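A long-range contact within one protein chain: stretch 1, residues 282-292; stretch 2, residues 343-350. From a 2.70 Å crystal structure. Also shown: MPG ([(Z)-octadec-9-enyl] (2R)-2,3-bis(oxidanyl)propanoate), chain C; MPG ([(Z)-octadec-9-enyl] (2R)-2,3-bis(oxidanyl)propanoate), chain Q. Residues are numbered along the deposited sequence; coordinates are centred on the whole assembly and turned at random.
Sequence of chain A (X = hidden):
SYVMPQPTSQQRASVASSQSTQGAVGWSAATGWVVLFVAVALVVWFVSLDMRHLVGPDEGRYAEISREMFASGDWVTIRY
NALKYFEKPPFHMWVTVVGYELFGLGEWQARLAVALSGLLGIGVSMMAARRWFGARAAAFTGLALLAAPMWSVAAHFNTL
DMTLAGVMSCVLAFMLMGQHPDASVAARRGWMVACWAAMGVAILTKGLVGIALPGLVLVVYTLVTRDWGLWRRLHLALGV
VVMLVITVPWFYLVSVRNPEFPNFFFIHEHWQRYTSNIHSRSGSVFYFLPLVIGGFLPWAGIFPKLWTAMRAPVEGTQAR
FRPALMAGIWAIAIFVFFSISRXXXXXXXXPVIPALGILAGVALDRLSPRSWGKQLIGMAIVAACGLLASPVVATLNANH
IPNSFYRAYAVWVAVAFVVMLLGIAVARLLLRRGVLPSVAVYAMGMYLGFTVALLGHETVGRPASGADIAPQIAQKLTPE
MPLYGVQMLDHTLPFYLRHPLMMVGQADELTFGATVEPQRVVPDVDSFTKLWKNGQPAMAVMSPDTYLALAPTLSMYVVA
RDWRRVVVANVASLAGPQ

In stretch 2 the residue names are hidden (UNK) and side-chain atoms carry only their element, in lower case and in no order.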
# COMPACT_ATOMS: atom_id res chain seq x y z
N SER A 282 -5.19 17.03 11.49
CA SER A 282 -5.72 17.06 12.86
C SER A 282 -5.87 15.64 13.42
O SER A 282 -6.97 15.18 13.75
CB SER A 282 -7.05 17.82 12.92
OG SER A 282 -6.86 19.20 12.65
N GLY A 283 -4.74 14.95 13.52
CA GLY A 283 -4.69 13.63 14.12
C GLY A 283 -3.83 13.65 15.37
O GLY A 283 -2.78 14.29 15.40
N SER A 284 -4.30 12.96 16.41
CA SER A 284 -3.60 12.96 17.69
C SER A 284 -2.26 12.25 17.56
O SER A 284 -1.97 11.55 16.58
CB SER A 284 -4.45 12.28 18.76
OG SER A 284 -4.49 10.88 18.56
N VAL A 285 -1.42 12.43 18.59
CA VAL A 285 -0.11 11.80 18.60
C VAL A 285 -0.22 10.29 18.77
O VAL A 285 0.73 9.56 18.45
CB VAL A 285 0.78 12.43 19.69
CG1 VAL A 285 0.33 11.97 21.08
CG2 VAL A 285 2.25 12.12 19.45
N PHE A 286 -1.36 9.79 19.26
CA PHE A 286 -1.59 8.36 19.41
C PHE A 286 -2.21 7.73 18.17
O PHE A 286 -2.74 6.62 18.24
CB PHE A 286 -2.48 8.11 20.63
CG PHE A 286 -2.15 8.96 21.81
CD1 PHE A 286 -1.09 8.64 22.64
CD2 PHE A 286 -2.91 10.08 22.11
CE1 PHE A 286 -0.79 9.43 23.73
CE2 PHE A 286 -2.62 10.87 23.20
CZ PHE A 286 -1.55 10.55 24.01
N TYR A 287 -2.14 8.42 17.02
CA TYR A 287 -2.85 7.98 15.83
C TYR A 287 -2.39 6.59 15.38
O TYR A 287 -3.22 5.73 15.06
CB TYR A 287 -2.65 9.00 14.71
CG TYR A 287 -3.24 8.61 13.37
CD1 TYR A 287 -4.59 8.80 13.11
CD2 TYR A 287 -2.45 8.07 12.37
CE1 TYR A 287 -5.13 8.45 11.89
CE2 TYR A 287 -2.98 7.72 11.15
CZ TYR A 287 -4.32 7.91 10.91
OH TYR A 287 -4.86 7.56 9.69
N PHE A 288 -1.08 6.35 15.37
CA PHE A 288 -0.53 5.10 14.87
C PHE A 288 -0.44 4.00 15.92
O PHE A 288 0.13 2.95 15.64
CB PHE A 288 0.86 5.35 14.27
CG PHE A 288 0.86 6.20 13.04
CD1 PHE A 288 0.47 5.67 11.82
CD2 PHE A 288 1.24 7.53 13.10
CE1 PHE A 288 0.46 6.45 10.68
CE2 PHE A 288 1.23 8.31 11.96
CZ PHE A 288 0.84 7.77 10.75
N LEU A 289 -1.00 4.23 17.12
CA LEU A 289 -0.92 3.20 18.16
C LEU A 289 -1.88 2.04 17.88
O LEU A 289 -1.42 0.89 17.81
CB LEU A 289 -1.14 3.83 19.54
CG LEU A 289 -0.90 2.94 20.75
CD1 LEU A 289 0.45 2.24 20.65
CD2 LEU A 289 -0.99 3.76 22.03
N PRO A 290 -3.19 2.26 17.69
CA PRO A 290 -4.04 1.14 17.26
C PRO A 290 -3.69 0.63 15.89
O PRO A 290 -3.99 -0.53 15.58
CB PRO A 290 -5.45 1.74 17.29
CG PRO A 290 -5.24 3.18 17.06
CD PRO A 290 -3.97 3.51 17.78
N LEU A 291 -3.05 1.44 15.04
CA LEU A 291 -2.62 0.96 13.73
C LEU A 291 -1.48 -0.04 13.87
O LEU A 291 -1.48 -1.09 13.22
CB LEU A 291 -2.21 2.13 12.84
CG LEU A 291 -3.35 2.91 12.20
CD1 LEU A 291 -2.82 4.17 11.55
CD2 LEU A 291 -4.06 2.05 11.18
N VAL A 292 -0.49 0.27 14.71
CA VAL A 292 0.63 -0.65 14.87
C VAL A 292 0.18 -1.90 15.63
O VAL A 292 0.62 -3.01 15.32
CB VAL A 292 1.83 0.05 15.55
CG1 VAL A 292 1.54 0.37 17.01
CG2 VAL A 292 3.09 -0.81 15.43
N UNK A 343 0.54 15.75 8.97
CA UNK A 343 -0.23 14.86 8.12
C UNK A 343 0.01 13.41 8.53
O UNK A 343 1.16 12.96 8.61
c UNK A 343 0.15 15.07 6.65
o UNK A 343 -0.54 14.18 5.80
N UNK A 344 -1.08 12.68 8.79
CA UNK A 344 -1.00 11.28 9.21
C UNK A 344 -1.94 10.44 8.37
O UNK A 344 -3.14 10.70 8.33
c UNK A 344 0.04 12.38 14.04
c UNK A 344 -0.68 11.47 13.08
c UNK A 344 -0.42 11.87 11.64
n UNK A 344 -0.48 13.77 13.95
c UNK A 344 -1.34 11.13 10.70
N UNK A 345 -1.39 9.44 7.70
CA UNK A 345 -2.13 8.40 7.00
C UNK A 345 -1.61 7.05 7.45
O UNK A 345 -0.42 6.91 7.76
c UNK A 345 -2.77 9.62 4.73
c UNK A 345 -2.69 9.38 3.24
c UNK A 345 -2.28 11.02 5.07
c UNK A 345 -1.99 8.53 5.47
N UNK A 346 -2.47 6.03 7.51
CA UNK A 346 -2.03 4.74 8.08
C UNK A 346 -0.82 4.14 7.40
O UNK A 346 0.12 3.71 8.08
c UNK A 346 -4.14 4.54 6.92
c UNK A 346 -3.28 3.86 7.94
c UNK A 346 -3.88 6.00 7.09
N UNK A 347 -0.81 4.11 6.06
CA UNK A 347 0.30 3.54 5.32
C UNK A 347 1.66 4.08 5.71
O UNK A 347 2.66 3.36 5.57
N UNK A 348 1.72 5.31 6.22
CA UNK A 348 2.99 5.88 6.66
C UNK A 348 3.74 4.93 7.58
O UNK A 348 4.97 4.85 7.54
c UNK A 348 2.33 8.36 6.49
c UNK A 348 1.80 9.25 4.31
c UNK A 348 2.20 8.20 5.12
c UNK A 348 1.65 10.67 6.23
c UNK A 348 2.77 7.22 7.38
c UNK A 348 1.53 10.48 4.87
o UNK A 348 1.13 11.52 4.07
c UNK A 348 2.06 9.61 7.03
N UNK A 349 3.01 4.19 8.42
CA UNK A 349 3.65 3.38 9.45
C UNK A 349 4.08 2.01 8.95
O UNK A 349 4.76 1.28 9.68
c UNK A 349 4.57 4.28 12.07
c UNK A 349 2.73 3.26 10.68
c UNK A 349 3.56 3.17 11.95
c UNK A 349 1.82 2.04 10.56
N UNK A 350 3.72 1.64 7.71
CA UNK A 350 4.04 0.30 7.22
C UNK A 350 5.53 -0.02 7.24
O UNK A 350 5.89 -1.14 7.61
c UNK A 350 1.89 0.20 5.92
c UNK A 350 3.41 0.08 5.84
c UNK A 350 3.78 -1.29 5.30
C2 MPG C . -6.37 5.73 21.60
C3 MPG C . -5.72 6.44 20.42
C4 MPG C . -6.73 7.14 19.53
C5 MPG C . -6.12 7.63 18.21
C6 MPG C . -6.92 8.80 17.62
C7 MPG C . -6.31 9.33 16.30
C8 MPG C . -6.86 10.73 15.92
C1 MPG C . -5.37 4.90 22.41
C2 MPG Q . -6.76 -2.80 17.15
C3 MPG Q . -7.81 -2.38 16.13
C4 MPG Q . -7.27 -1.36 15.14
C5 MPG Q . -8.26 -0.19 14.90
C6 MPG Q . -7.65 0.91 14.02
C7 MPG Q . -8.18 2.31 14.38
C8 MPG Q . -7.33 3.43 13.73
C9 MPG Q . -7.44 4.78 14.48
C10 MPG Q . -6.53 5.87 13.86
C1 MPG Q . -7.25 -3.92 18.07

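Position 343 carries one carbon followed by one oxygen, a short hydroxyl side chain. Its CA-to-CB bond points away from stretch 1, and the side chain makes no contact with stretch 1; the residue is Ser343.

At position 344, four carbons run in an unbranched row and end in a nitrogen. The CA-to-CB bond points toward stretch 1, and the chain is nearly extended until its last torsion, near +60°, which brings the terminal nitrogen to 2.8 Å from Gly283 O, where it donates a hydrogen bond. On the way, CB lies over one face of the Tyr287 ring, 4.0 Å from its centroid. A linear chain ending in an amine is lysine, Lys344. Its CD packs 3.6 Å from Tyr287 CB, and its CE lies 3.3 Å from Ser284 O, so the aliphatic part is held while the amine reaches the backbone.

Position 345 has four carbons, forked at the second, and its CA-to-CB bond points away from stretch 1. The backbone makes the closer approach: O of 345 sits 3.1 Å from Phe288 CE1, near the plane of the ring at its edge. This is a leucine, Leu345.

At position 346 three carbons close a ring onto the backbone nitrogen. The ring carbon bonded to that nitrogen lies 3.2 Å from Tyr287 OH, and CB of 346 lies 3.7 Å from Leu291 CD1. This is Pro346.

Position 347 has no side-chain atoms and touches nothing on stretch 1; it is Gly347.

Position 348 shows one carbon and then a six-carbon ring bearing an oxygen. The CA-to-CB bond points toward stretch 1, with CB of 348 3.9 Å from Phe288 CZ, but the end of the side chain leads away. The pattern is that of Tyr348.

Position 349 has four carbons, forked at the first, with one arm two carbons long. CB of 349 packs 3.5 Å from Phe288 CD1, and the residue is buried: Ile349.

Position 350 carries one carbon bearing two more. It is Val350, out of reach of stretch 1.

The contact thus combines one polar anchor with an apolar surface. Lys344 ties the loop at Gly283 through its amine and covers a face of Tyr287, while Phe288, with the largest area covered on stretch 1, fits among Lys344, Tyr348 and Ile349 and meets the carbonyl oxygens of Leu345 and Pro346 at its ring edge. Farther along, Leu291 packs on Pro346. The lipid MPG of chain C lies at the edge of the Tyr287 ring, its C7 3.7 Å from Tyr287 CD1.

Stretch 2, residues 343-350: SKLPGYIV
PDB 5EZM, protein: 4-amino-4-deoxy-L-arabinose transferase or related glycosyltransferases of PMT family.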